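Local coordinates for probable oxidoreductase protein (Rhizobium etli, PDB 4FB5) that probably works as a nucleotide-dependent oxidoreductase of the GFO/IDH/MocA family, pairing a Rossmann-fold domain with a sheet-built C-terminal domain, at residues 58-64 with 77-83; 225-229 with 387-392. One frame throughout, in Å; residues are numbered along the deposited sequence.

How the contacts relate
From the N terminus, contact 1 comes first: strand 58-63 runs out, helix 70-77 brings the chain back, and 77-83 returns alongside it, so a short beta-alpha-beta crossover closes at the rim of the parallel Rossmann sheet. The chain then finishes that sheet and enters the C-terminal domain, where strand 225-233 waits for its outer neighbour. Contact 2 closes far later, when the last modelled residues, 387-392, leave helix 367-385 and pair with 225-229. The two loops follow in series, neither nesting nor crossing. The centres of contact 1 and contact 2 lie about 44 Å apart, on opposite sides of the chain's centre; contact 1 edges the nucleotide-binding-type sheet, contact 2 the large mixed one.

Contact 1: 58-64 with 77-83; sequences RLVHLAE and FGFEKAT
This is the edge of a Rossmann sheet: strand 58-63 and the weakly bonded strand 81-83, outermost within this chain, run parallel, joined by the beta-alpha-beta crossover through helix 70-77. That helix ends in a Schellman motif at Gly78, whose positive phi suits glycine. The Phe79 ring is sandwiched: Leu59 CB sits over the centre of one face, 3.5 Å from the ring centroid, while Leu62 CD1 covers the other face nearer its rim, 3.9 Å from Phe79 CD2. Leu62 gets there with chi1 at -177°, which sets CG beside its own carbonyl carbon, and its side chain crosses that of Phe79 at about a right angle. Main-chain bonds run from Lys81 N to Val60 O (2.7 Å) and from Glu80 N to Leu59 O (3.3 Å). On the other face of the strand pair, Lys81 CB lies over the His61 ring, 4.2 Å from its centroid; at the ring edge His61 NE2 and Thr83 OG1 share a hydrogen bond (3.0 Å). Asp92 hydrogen-bonds His61 ND1, which would hold the ring's rotation. Arg58 NH1 forms a salt bridge with Glu80 OE1 (2.7 Å), and Glu94 salt-bridges both Arg58 and Lys81; Glu80 and Glu94 together probably offset these like charges.

Contact 2: 225-229 with 387-392; sequences VEAVI and RRWIEI
Ile229 and Trp389 cross at about a right angle, the indole laid flat against the isoleucine's branch. Ile229 CG2 stands over the six-membered ring of Trp389, 3.7 Å from its centroid and 16° off the normal. The other branch, CG1 anti to the backbone N (chi1 177°), carries CD1 along the neighbouring backbone, 3.4 Å from Arg388 C. Ala227 CB approaches the same indole at Trp389 CE3 (3.9 Å). Were Trp389 an alanine, Ile229 CG2 would probably lose the ring it packs on, and Arg387 of the third subunit its cation-pi partner. On the opposite face, Ile392 reaches across Val228 at about a right angle, Ile392 CD1 to Val228 CG1 being 4.0 Å. The backbones run antiparallel: Val228 and Ile390 form a hydrogen-bonded pair, Val228 N to Ile390 O at 3.1 Å and Ile390 N to Val228 O at 3.0 Å, and Ile392 N bonds Glu226 O (2.8 Å). Between subunits, Glu391 salt-bridges Arg387 of the third subunit. Within this chain, strand 390-391 is the edge of the mixed sheet; on the far side of 225-233, strand 254-261 meets a classic beta bulge at Glu226 and Ala227 opposite Arg260, while helix 367-385 packs against Ile390 and Ile392.

Contact 1: 58-64 with 77-83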
ATOM      1  N   ARG A  58     -31.374   1.391 -29.106  1.00 64.53           N
ATOM      2  CA  ARG A  58     -32.793   1.515 -28.779  1.00 65.02           C
ATOM      3  C   ARG A  58     -33.192   0.278 -27.972  1.00 64.14           C
ATOM      4  O   ARG A  58     -32.935  -0.880 -28.383  1.00 62.93           O
ATOM      5  CB  ARG A  58     -33.642   1.649 -30.067  1.00 65.74           C
ATOM      6  CG  ARG A  58     -35.092   2.104 -29.868  1.00 68.31           C
ATOM      7  CD  ARG A  58     -35.739   2.521 -31.206  1.00 74.32           C
ATOM      8  NE  ARG A  58     -36.344   1.405 -31.958  1.00 77.01           N
ATOM      9  CZ  ARG A  58     -37.640   1.053 -31.923  1.00 77.28           C
ATOM     10  NH1 ARG A  58     -38.514   1.705 -31.154  1.00 76.66           N
ATOM     11  NH2 ARG A  58     -38.069   0.029 -32.663  1.00 76.66           N
ATOM     12  N   LEU A  59     -33.796   0.554 -26.819  1.00 63.63           N
ATOM     13  CA  LEU A  59     -34.101  -0.460 -25.821  1.00 63.77           C
ATOM     14  C   LEU A  59     -35.547  -0.751 -26.037  1.00 64.20           C
ATOM     15  O   LEU A  59     -36.423   0.071 -25.730  1.00 64.30           O
ATOM     16  CB  LEU A  59     -33.831   0.037 -24.381  1.00 63.31           C
ATOM     17  CG  LEU A  59     -32.604   0.944 -24.168  1.00 62.51           C
ATOM     18  CD1 LEU A  59     -32.619   1.663 -22.823  1.00 62.57           C
ATOM     19  CD2 LEU A  59     -31.299   0.202 -24.385  1.00 59.78           C
ATOM     20  N   VAL A  60     -35.779  -1.935 -26.580  1.00 64.86           N
ATOM     21  CA  VAL A  60     -37.042  -2.276 -27.178  1.00 65.49           C
ATOM     22  C   VAL A  60     -37.859  -3.224 -26.318  1.00 66.11           C
ATOM     23  O   VAL A  60     -38.977  -2.890 -25.923  1.00 66.43           O
ATOM     24  CB  VAL A  60     -36.799  -2.895 -28.543  1.00 65.54           C
ATOM     25  CG1 VAL A  60     -38.115  -3.324 -29.185  1.00 67.13           C
ATOM     26  CG2 VAL A  60     -36.067  -1.908 -29.440  1.00 65.34           C
ATOM     27  N   HIS A  61     -37.287  -4.382 -25.999  1.00 66.61           N
ATOM     28  CA  HIS A  61     -38.033  -5.477 -25.404  1.00 67.44           C
ATOM     29  C   HIS A  61     -37.289  -6.011 -24.190  1.00 67.25           C
ATOM     30  O   HIS A  61     -36.060  -5.993 -24.174  1.00 67.54           O
ATOM     31  CB  HIS A  61     -38.121  -6.590 -26.446  1.00 68.12           C
ATOM     32  CG  HIS A  61     -39.420  -7.340 -26.461  1.00 70.01           C
ATOM     33  ND1 HIS A  61     -40.178  -7.483 -27.608  1.00 70.71           N
ATOM     34  CD2 HIS A  61     -40.082  -8.012 -25.486  1.00 71.42           C
ATOM     35  CE1 HIS A  61     -41.247  -8.214 -27.340  1.00 71.35           C
ATOM     36  NE2 HIS A  61     -41.217  -8.544 -26.060  1.00 71.98           N
ATOM     37  N   LEU A  62     -38.022  -6.537 -23.207  1.00 67.02           N
ATOM     38  CA  LEU A  62     -37.414  -7.020 -21.970  1.00 66.90           C
ATOM     39  C   LEU A  62     -38.221  -8.143 -21.334  1.00 67.84           C
ATOM     40  O   LEU A  62     -39.432  -8.059 -21.290  1.00 68.04           O
ATOM     41  CB  LEU A  62     -37.279  -5.862 -20.980  1.00 66.56           C
ATOM     42  CG  LEU A  62     -36.617  -6.041 -19.607  1.00 64.53           C
ATOM     43  CD1 LEU A  62     -36.287  -4.691 -19.028  1.00 62.05           C
ATOM     44  CD2 LEU A  62     -37.523  -6.807 -18.658  1.00 62.71           C
ATOM     45  N   ALA A  63     -37.540  -9.158 -20.798  1.00 68.91           N
ATOM     46  CA  ALA A  63     -38.187 -10.345 -20.231  1.00 70.26           C
ATOM     47  C   ALA A  63     -37.686 -10.675 -18.839  1.00 71.32           C
ATOM     48  O   ALA A  63     -36.562 -10.338 -18.523  1.00 71.84           O
ATOM     49  CB  ALA A  63     -37.946 -11.527 -21.130  1.00 70.20           C
ATOM     50  N   GLU A  64     -38.506 -11.357 -18.026  1.00 72.84           N
ATOM     51  CA  GLU A  64     -38.086 -11.832 -16.687  1.00 74.20           C
ATOM     52  C   GLU A  64     -38.670 -13.184 -16.190  1.00 74.04           C
ATOM     53  O   GLU A  64     -39.849 -13.296 -15.826  1.00 73.89           O
ATOM     54  CB  GLU A  64     -38.286 -10.733 -15.642  1.00 74.37           C
ATOM     55  CG  GLU A  64     -37.577 -11.008 -14.326  1.00 78.95           C
ATOM     56  CD  GLU A  64     -36.038 -10.961 -14.424  1.00 85.22           C
ATOM     57  OE1 GLU A  64     -35.517 -10.526 -15.481  1.00 87.97           O
ATOM     58  OE2 GLU A  64     -35.346 -11.348 -13.440  1.00 86.00           O
ATOM     59  N   PHE A  77     -35.437   0.651 -16.402  1.00 63.83           N
ATOM     60  CA  PHE A  77     -34.319   0.614 -17.354  1.00 63.29           C
ATOM     61  C   PHE A  77     -34.562   1.380 -18.653  1.00 63.91           C
ATOM     62  O   PHE A  77     -33.615   1.663 -19.390  1.00 64.05           O
ATOM     63  CB  PHE A  77     -33.890  -0.823 -17.668  1.00 62.45           C
ATOM     64  CG  PHE A  77     -33.515  -1.643 -16.454  1.00 59.61           C
ATOM     65  CD1 PHE A  77     -33.303  -3.016 -16.587  1.00 55.74           C
ATOM     66  CD2 PHE A  77     -33.387  -1.051 -15.183  1.00 57.65           C
ATOM     67  CE1 PHE A  77     -32.954  -3.801 -15.489  1.00 57.62           C
ATOM     68  CE2 PHE A  77     -33.041  -1.814 -14.062  1.00 57.60           C
ATOM     69  CZ  PHE A  77     -32.819  -3.203 -14.207  1.00 57.63           C
ATOM     70  N   GLY A  78     -35.817   1.716 -18.939  1.00 64.21           N
ATOM     71  CA  GLY A  78     -36.129   2.503 -20.136  1.00 65.25           C
ATOM     72  C   GLY A  78     -36.347   1.714 -21.420  1.00 65.34           C
ATOM     73  O   GLY A  78     -35.869   2.115 -22.482  1.00 65.42           O
ATOM     74  N   PHE A  79     -37.066   0.600 -21.296  1.00 65.76           N
ATOM     75  CA  PHE A  79     -37.478  -0.263 -22.407  1.00 66.91           C
ATOM     76  C   PHE A  79     -38.948  -0.093 -22.757  1.00 67.35           C
ATOM     77  O   PHE A  79     -39.802   0.003 -21.868  1.00 66.87           O
ATOM     78  CB  PHE A  79     -37.287  -1.724 -22.027  1.00 67.11           C
ATOM     79  CG  PHE A  79     -35.899  -2.200 -22.171  1.00 68.15           C
ATOM     80  CD1 PHE A  79     -35.559  -3.047 -23.207  1.00 69.27           C
ATOM     81  CD2 PHE A  79     -34.914  -1.790 -21.281  1.00 69.79           C
ATOM     82  CE1 PHE A  79     -34.256  -3.487 -23.357  1.00 69.82           C
ATOM     83  CE2 PHE A  79     -33.608  -2.225 -21.421  1.00 69.78           C
ATOM     84  CZ  PHE A  79     -33.278  -3.076 -22.457  1.00 69.82           C
ATOM     85  N   GLU A  80     -39.230  -0.120 -24.055  1.00 68.26           N
ATOM     86  CA  GLU A  80     -40.566   0.140 -24.590  1.00 69.35           C
ATOM     87  C   GLU A  80     -41.556  -0.976 -24.247  1.00 69.69           C
ATOM     88  O   GLU A  80     -42.612  -0.720 -23.668  1.00 69.58           O
ATOM     89  CB  GLU A  80     -40.481   0.422 -26.101  1.00 69.54           C
ATOM     90  CG  GLU A  80     -39.768   1.768 -26.424  1.00 71.76           C
ATOM     91  CD  GLU A  80     -39.134   1.862 -27.834  1.00 75.17           C
ATOM     92  OE1 GLU A  80     -39.688   1.287 -28.801  1.00 76.97           O
ATOM     93  OE2 GLU A  80     -38.085   2.545 -27.984  1.00 75.76           O
ATOM     94  N   LYS A  81     -41.182  -2.213 -24.542  1.00 70.29           N
ATOM     95  CA  LYS A  81     -42.044  -3.353 -24.295  1.00 71.31           C
ATOM     96  C   LYS A  81     -41.496  -4.229 -23.173  1.00 71.89           C
ATOM     97  O   LYS A  81     -40.285  -4.354 -23.035  1.00 71.93           O
ATOM     98  CB  LYS A  81     -42.167  -4.200 -25.571  1.00 71.44           C
ATOM     99  CG  LYS A  81     -42.702  -3.442 -26.777  1.00 72.01           C
ATOM    100  CD  LYS A  81     -42.235  -4.067 -28.078  1.00 71.83           C
ATOM    101  CE  LYS A  81     -42.139  -2.996 -29.161  1.00 70.95           C
ATOM    102  NZ  LYS A  81     -41.722  -3.633 -30.435  1.00 70.05           N
ATOM    103  N   ALA A  82     -42.405  -4.828 -22.394  1.00 72.54           N
ATOM    104  CA  ALA A  82     -42.117  -5.932 -21.459  1.00 72.79           C
ATOM    105  C   ALA A  82     -42.808  -7.256 -21.938  1.00 73.57           C
ATOM    106  O   ALA A  82     -43.539  -7.234 -22.947  1.00 73.92           O
ATOM    107  CB  ALA A  82     -42.583  -5.556 -20.075  1.00 72.23           C
ATOM    108  N   THR A  83     -42.551  -8.380 -21.242  1.00 73.64           N
ATOM    109  CA  THR A  83     -43.213  -9.706 -21.418  1.00 74.10           C
ATOM    110  C   THR A  83     -42.555 -10.705 -20.499  1.00 74.05           C
ATOM    111  O   THR A  83     -41.451 -10.469 -20.025  1.00 74.34           O
ATOM    112  CB  THR A  83     -43.075 -10.347 -22.821  1.00 74.42           C
ATOM    113  OG1 THR A  83     -41.865  -9.901 -23.441  1.00 74.64           O
ATOM    114  CG2 THR A  83     -44.309 -10.053 -23.726  1.00 75.50           C
TER

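Contact 2: 225-229 with 387-392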
ATOM      1  N   VAL A 225      -4.828 -22.397 -22.728  1.00 41.22           N
ATOM      2  CA  VAL A 225      -4.092 -23.203 -21.756  1.00 42.45           C
ATOM      3  C   VAL A 225      -3.799 -24.592 -22.331  1.00 43.52           C
ATOM      4  O   VAL A 225      -4.625 -25.155 -23.065  1.00 44.69           O
ATOM      5  CB  VAL A 225      -4.941 -23.315 -20.487  1.00 41.40           C
ATOM      6  CG1 VAL A 225      -4.291 -24.161 -19.499  1.00 41.08           C
ATOM      7  CG2 VAL A 225      -5.086 -21.964 -19.905  1.00 43.32           C
ATOM      8  N   GLU A 226      -2.660 -25.179 -21.989  1.00 44.16           N
ATOM      9  CA  GLU A 226      -2.235 -26.385 -22.728  1.00 44.83           C
ATOM     10  C   GLU A 226      -2.076 -27.637 -21.923  1.00 43.09           C
ATOM     11  O   GLU A 226      -2.400 -28.702 -22.408  1.00 43.97           O
ATOM     12  CB  GLU A 226      -1.002 -26.124 -23.595  1.00 45.66           C
ATOM     13  CG  GLU A 226      -1.344 -25.190 -24.778  1.00 52.15           C
ATOM     14  CD  GLU A 226      -0.103 -24.511 -25.409  1.00 61.45           C
ATOM     15  OE1 GLU A 226       1.057 -24.980 -25.151  1.00 62.44           O
ATOM     16  OE2 GLU A 226      -0.306 -23.511 -26.172  1.00 63.33           O
ATOM     17  N   ALA A 227      -1.587 -27.526 -20.709  1.00 40.98           N
ATOM     18  CA  ALA A 227      -1.621 -28.633 -19.793  1.00 39.31           C
ATOM     19  C   ALA A 227      -2.009 -28.021 -18.448  1.00 38.77           C
ATOM     20  O   ALA A 227      -1.765 -26.838 -18.239  1.00 39.30           O
ATOM     21  CB  ALA A 227      -0.284 -29.282 -19.733  1.00 38.52           C
ATOM     22  N   VAL A 228      -2.630 -28.802 -17.560  1.00 37.42           N
ATOM     23  CA  VAL A 228      -3.108 -28.339 -16.260  1.00 35.80           C
ATOM     24  C   VAL A 228      -3.012 -29.458 -15.250  1.00 36.37           C
ATOM     25  O   VAL A 228      -3.129 -30.609 -15.625  1.00 35.97           O
ATOM     26  CB  VAL A 228      -4.581 -27.801 -16.281  1.00 35.43           C
ATOM     27  CG1 VAL A 228      -4.736 -26.637 -17.278  1.00 34.17           C
ATOM     28  CG2 VAL A 228      -5.619 -28.905 -16.551  1.00 34.40           C
ATOM     29  N   ILE A 229      -2.749 -29.140 -13.983  1.00 36.14           N
ATOM     30  CA  ILE A 229      -3.040 -30.087 -12.932  1.00 36.45           C
ATOM     31  C   ILE A 229      -3.570 -29.365 -11.674  1.00 37.60           C
ATOM     32  O   ILE A 229      -2.936 -28.427 -11.170  1.00 37.78           O
ATOM     33  CB  ILE A 229      -1.903 -31.003 -12.570  1.00 35.66           C
ATOM     34  CG1 ILE A 229      -2.367 -31.882 -11.406  1.00 36.30           C
ATOM     35  CG2 ILE A 229      -0.701 -30.204 -12.078  1.00 37.37           C
ATOM     36  CD1 ILE A 229      -1.721 -33.233 -11.263  1.00 37.70           C
ATOM     37  N   ARG A 387      -6.418 -37.161 -10.632  1.00 43.03           N
ATOM     38  CA  ARG A 387      -5.166 -36.924  -9.957  1.00 42.88           C
ATOM     39  C   ARG A 387      -3.922 -36.961 -10.845  1.00 41.84           C
ATOM     40  O   ARG A 387      -2.876 -37.477 -10.450  1.00 41.63           O
ATOM     41  CB  ARG A 387      -5.042 -37.878  -8.775  1.00 43.23           C
ATOM     42  CG  ARG A 387      -5.635 -37.258  -7.528  1.00 49.53           C
ATOM     43  CD  ARG A 387      -5.604 -38.173  -6.296  1.00 59.20           C
ATOM     44  NE  ARG A 387      -4.247 -38.530  -5.850  1.00 65.49           N
ATOM     45  CZ  ARG A 387      -3.501 -37.846  -4.969  1.00 69.72           C
ATOM     46  NH1 ARG A 387      -3.934 -36.707  -4.417  1.00 71.29           N
ATOM     47  NH2 ARG A 387      -2.295 -38.308  -4.637  1.00 70.58           N
ATOM     48  N   ARG A 388      -4.008 -36.391 -12.039  1.00 40.90           N
ATOM     49  CA  ARG A 388      -2.861 -36.457 -12.964  1.00 40.61           C
ATOM     50  C   ARG A 388      -2.792 -35.197 -13.861  1.00 40.77           C
ATOM     51  O   ARG A 388      -3.807 -34.544 -14.095  1.00 41.13           O
ATOM     52  CB  ARG A 388      -2.962 -37.741 -13.836  1.00 40.05           C
ATOM     53  CG  ARG A 388      -4.282 -37.853 -14.649  1.00 38.23           C
ATOM     54  CD  ARG A 388      -4.378 -38.978 -15.667  1.00 33.62           C
ATOM     55  NE  ARG A 388      -5.551 -38.752 -16.532  1.00 33.13           N
ATOM     56  CZ  ARG A 388      -5.497 -38.459 -17.849  1.00 33.23           C
ATOM     57  NH1 ARG A 388      -4.299 -38.431 -18.505  1.00 26.67           N
ATOM     58  NH2 ARG A 388      -6.653 -38.218 -18.519  1.00 28.23           N
ATOM     59  N   TRP A 389      -1.617 -34.865 -14.393  1.00 40.48           N
ATOM     60  CA  TRP A 389      -1.553 -33.830 -15.436  1.00 39.97           C
ATOM     61  C   TRP A 389      -2.483 -34.173 -16.556  1.00 40.46           C
ATOM     62  O   TRP A 389      -2.636 -35.337 -16.851  1.00 41.62           O
ATOM     63  CB  TRP A 389      -0.144 -33.737 -16.001  1.00 38.97           C
ATOM     64  CG  TRP A 389       0.742 -32.921 -15.181  1.00 36.91           C
ATOM     65  CD1 TRP A 389       1.536 -33.351 -14.185  1.00 36.09           C
ATOM     66  CD2 TRP A 389       0.928 -31.508 -15.280  1.00 35.11           C
ATOM     67  NE1 TRP A 389       2.240 -32.302 -13.648  1.00 40.22           N
ATOM     68  CE2 TRP A 389       1.890 -31.152 -14.317  1.00 38.30           C
ATOM     69  CE3 TRP A 389       0.385 -30.514 -16.103  1.00 34.49           C
ATOM     70  CZ2 TRP A 389       2.303 -29.828 -14.114  1.00 38.07           C
ATOM     71  CZ3 TRP A 389       0.804 -29.198 -15.930  1.00 37.81           C
ATOM     72  CH2 TRP A 389       1.748 -28.863 -14.935  1.00 37.94           C
ATOM     73  N   ILE A 390      -3.047 -33.176 -17.221  1.00 41.93           N
ATOM     74  CA  ILE A 390      -3.908 -33.367 -18.400  1.00 42.66           C
ATOM     75  C   ILE A 390      -3.604 -32.364 -19.480  1.00 44.08           C
ATOM     76  O   ILE A 390      -3.629 -31.179 -19.219  1.00 44.18           O
ATOM     77  CB  ILE A 390      -5.374 -33.177 -18.038  1.00 42.61           C
ATOM     78  CG1 ILE A 390      -5.814 -34.280 -17.053  1.00 43.47           C
ATOM     79  CG2 ILE A 390      -6.209 -33.044 -19.307  1.00 42.32           C
ATOM     80  CD1 ILE A 390      -7.152 -34.898 -17.282  1.00 42.89           C
ATOM     81  N   GLU A 391      -3.355 -32.836 -20.700  1.00 46.30           N
ATOM     82  CA  GLU A 391      -3.023 -31.986 -21.838  1.00 48.28           C
ATOM     83  C   GLU A 391      -4.306 -31.624 -22.587  1.00 48.27           C
ATOM     84  O   GLU A 391      -5.282 -32.325 -22.459  1.00 48.78           O
ATOM     85  CB  GLU A 391      -2.059 -32.744 -22.762  1.00 49.56           C
ATOM     86  CG  GLU A 391      -0.784 -33.347 -22.068  1.00 55.39           C
ATOM     87  CD  GLU A 391       0.509 -32.485 -22.205  1.00 63.10           C
ATOM     88  OE1 GLU A 391       0.590 -31.591 -23.098  1.00 65.19           O
ATOM     89  OE2 GLU A 391       1.459 -32.712 -21.406  1.00 66.82           O
ATOM     90  N   ILE A 392      -4.318 -30.552 -23.373  1.00 48.59           N
ATOM     91  CA  ILE A 392      -5.564 -30.064 -23.985  1.00 48.83           C
ATOM     92  C   ILE A 392      -5.403 -29.686 -25.474  1.00 49.54           C
ATOM     93  O   ILE A 392      -5.987 -30.326 -26.374  1.00 49.62           O
ATOM     94  CB  ILE A 392      -6.111 -28.847 -23.203  1.00 49.01           C
ATOM     95  CG1 ILE A 392      -6.267 -29.164 -21.708  1.00 48.18           C
ATOM     96  CG2 ILE A 392      -7.440 -28.393 -23.751  1.00 49.41           C
ATOM     97  CD1 ILE A 392      -6.073 -27.977 -20.788  1.00 43.11           C
TER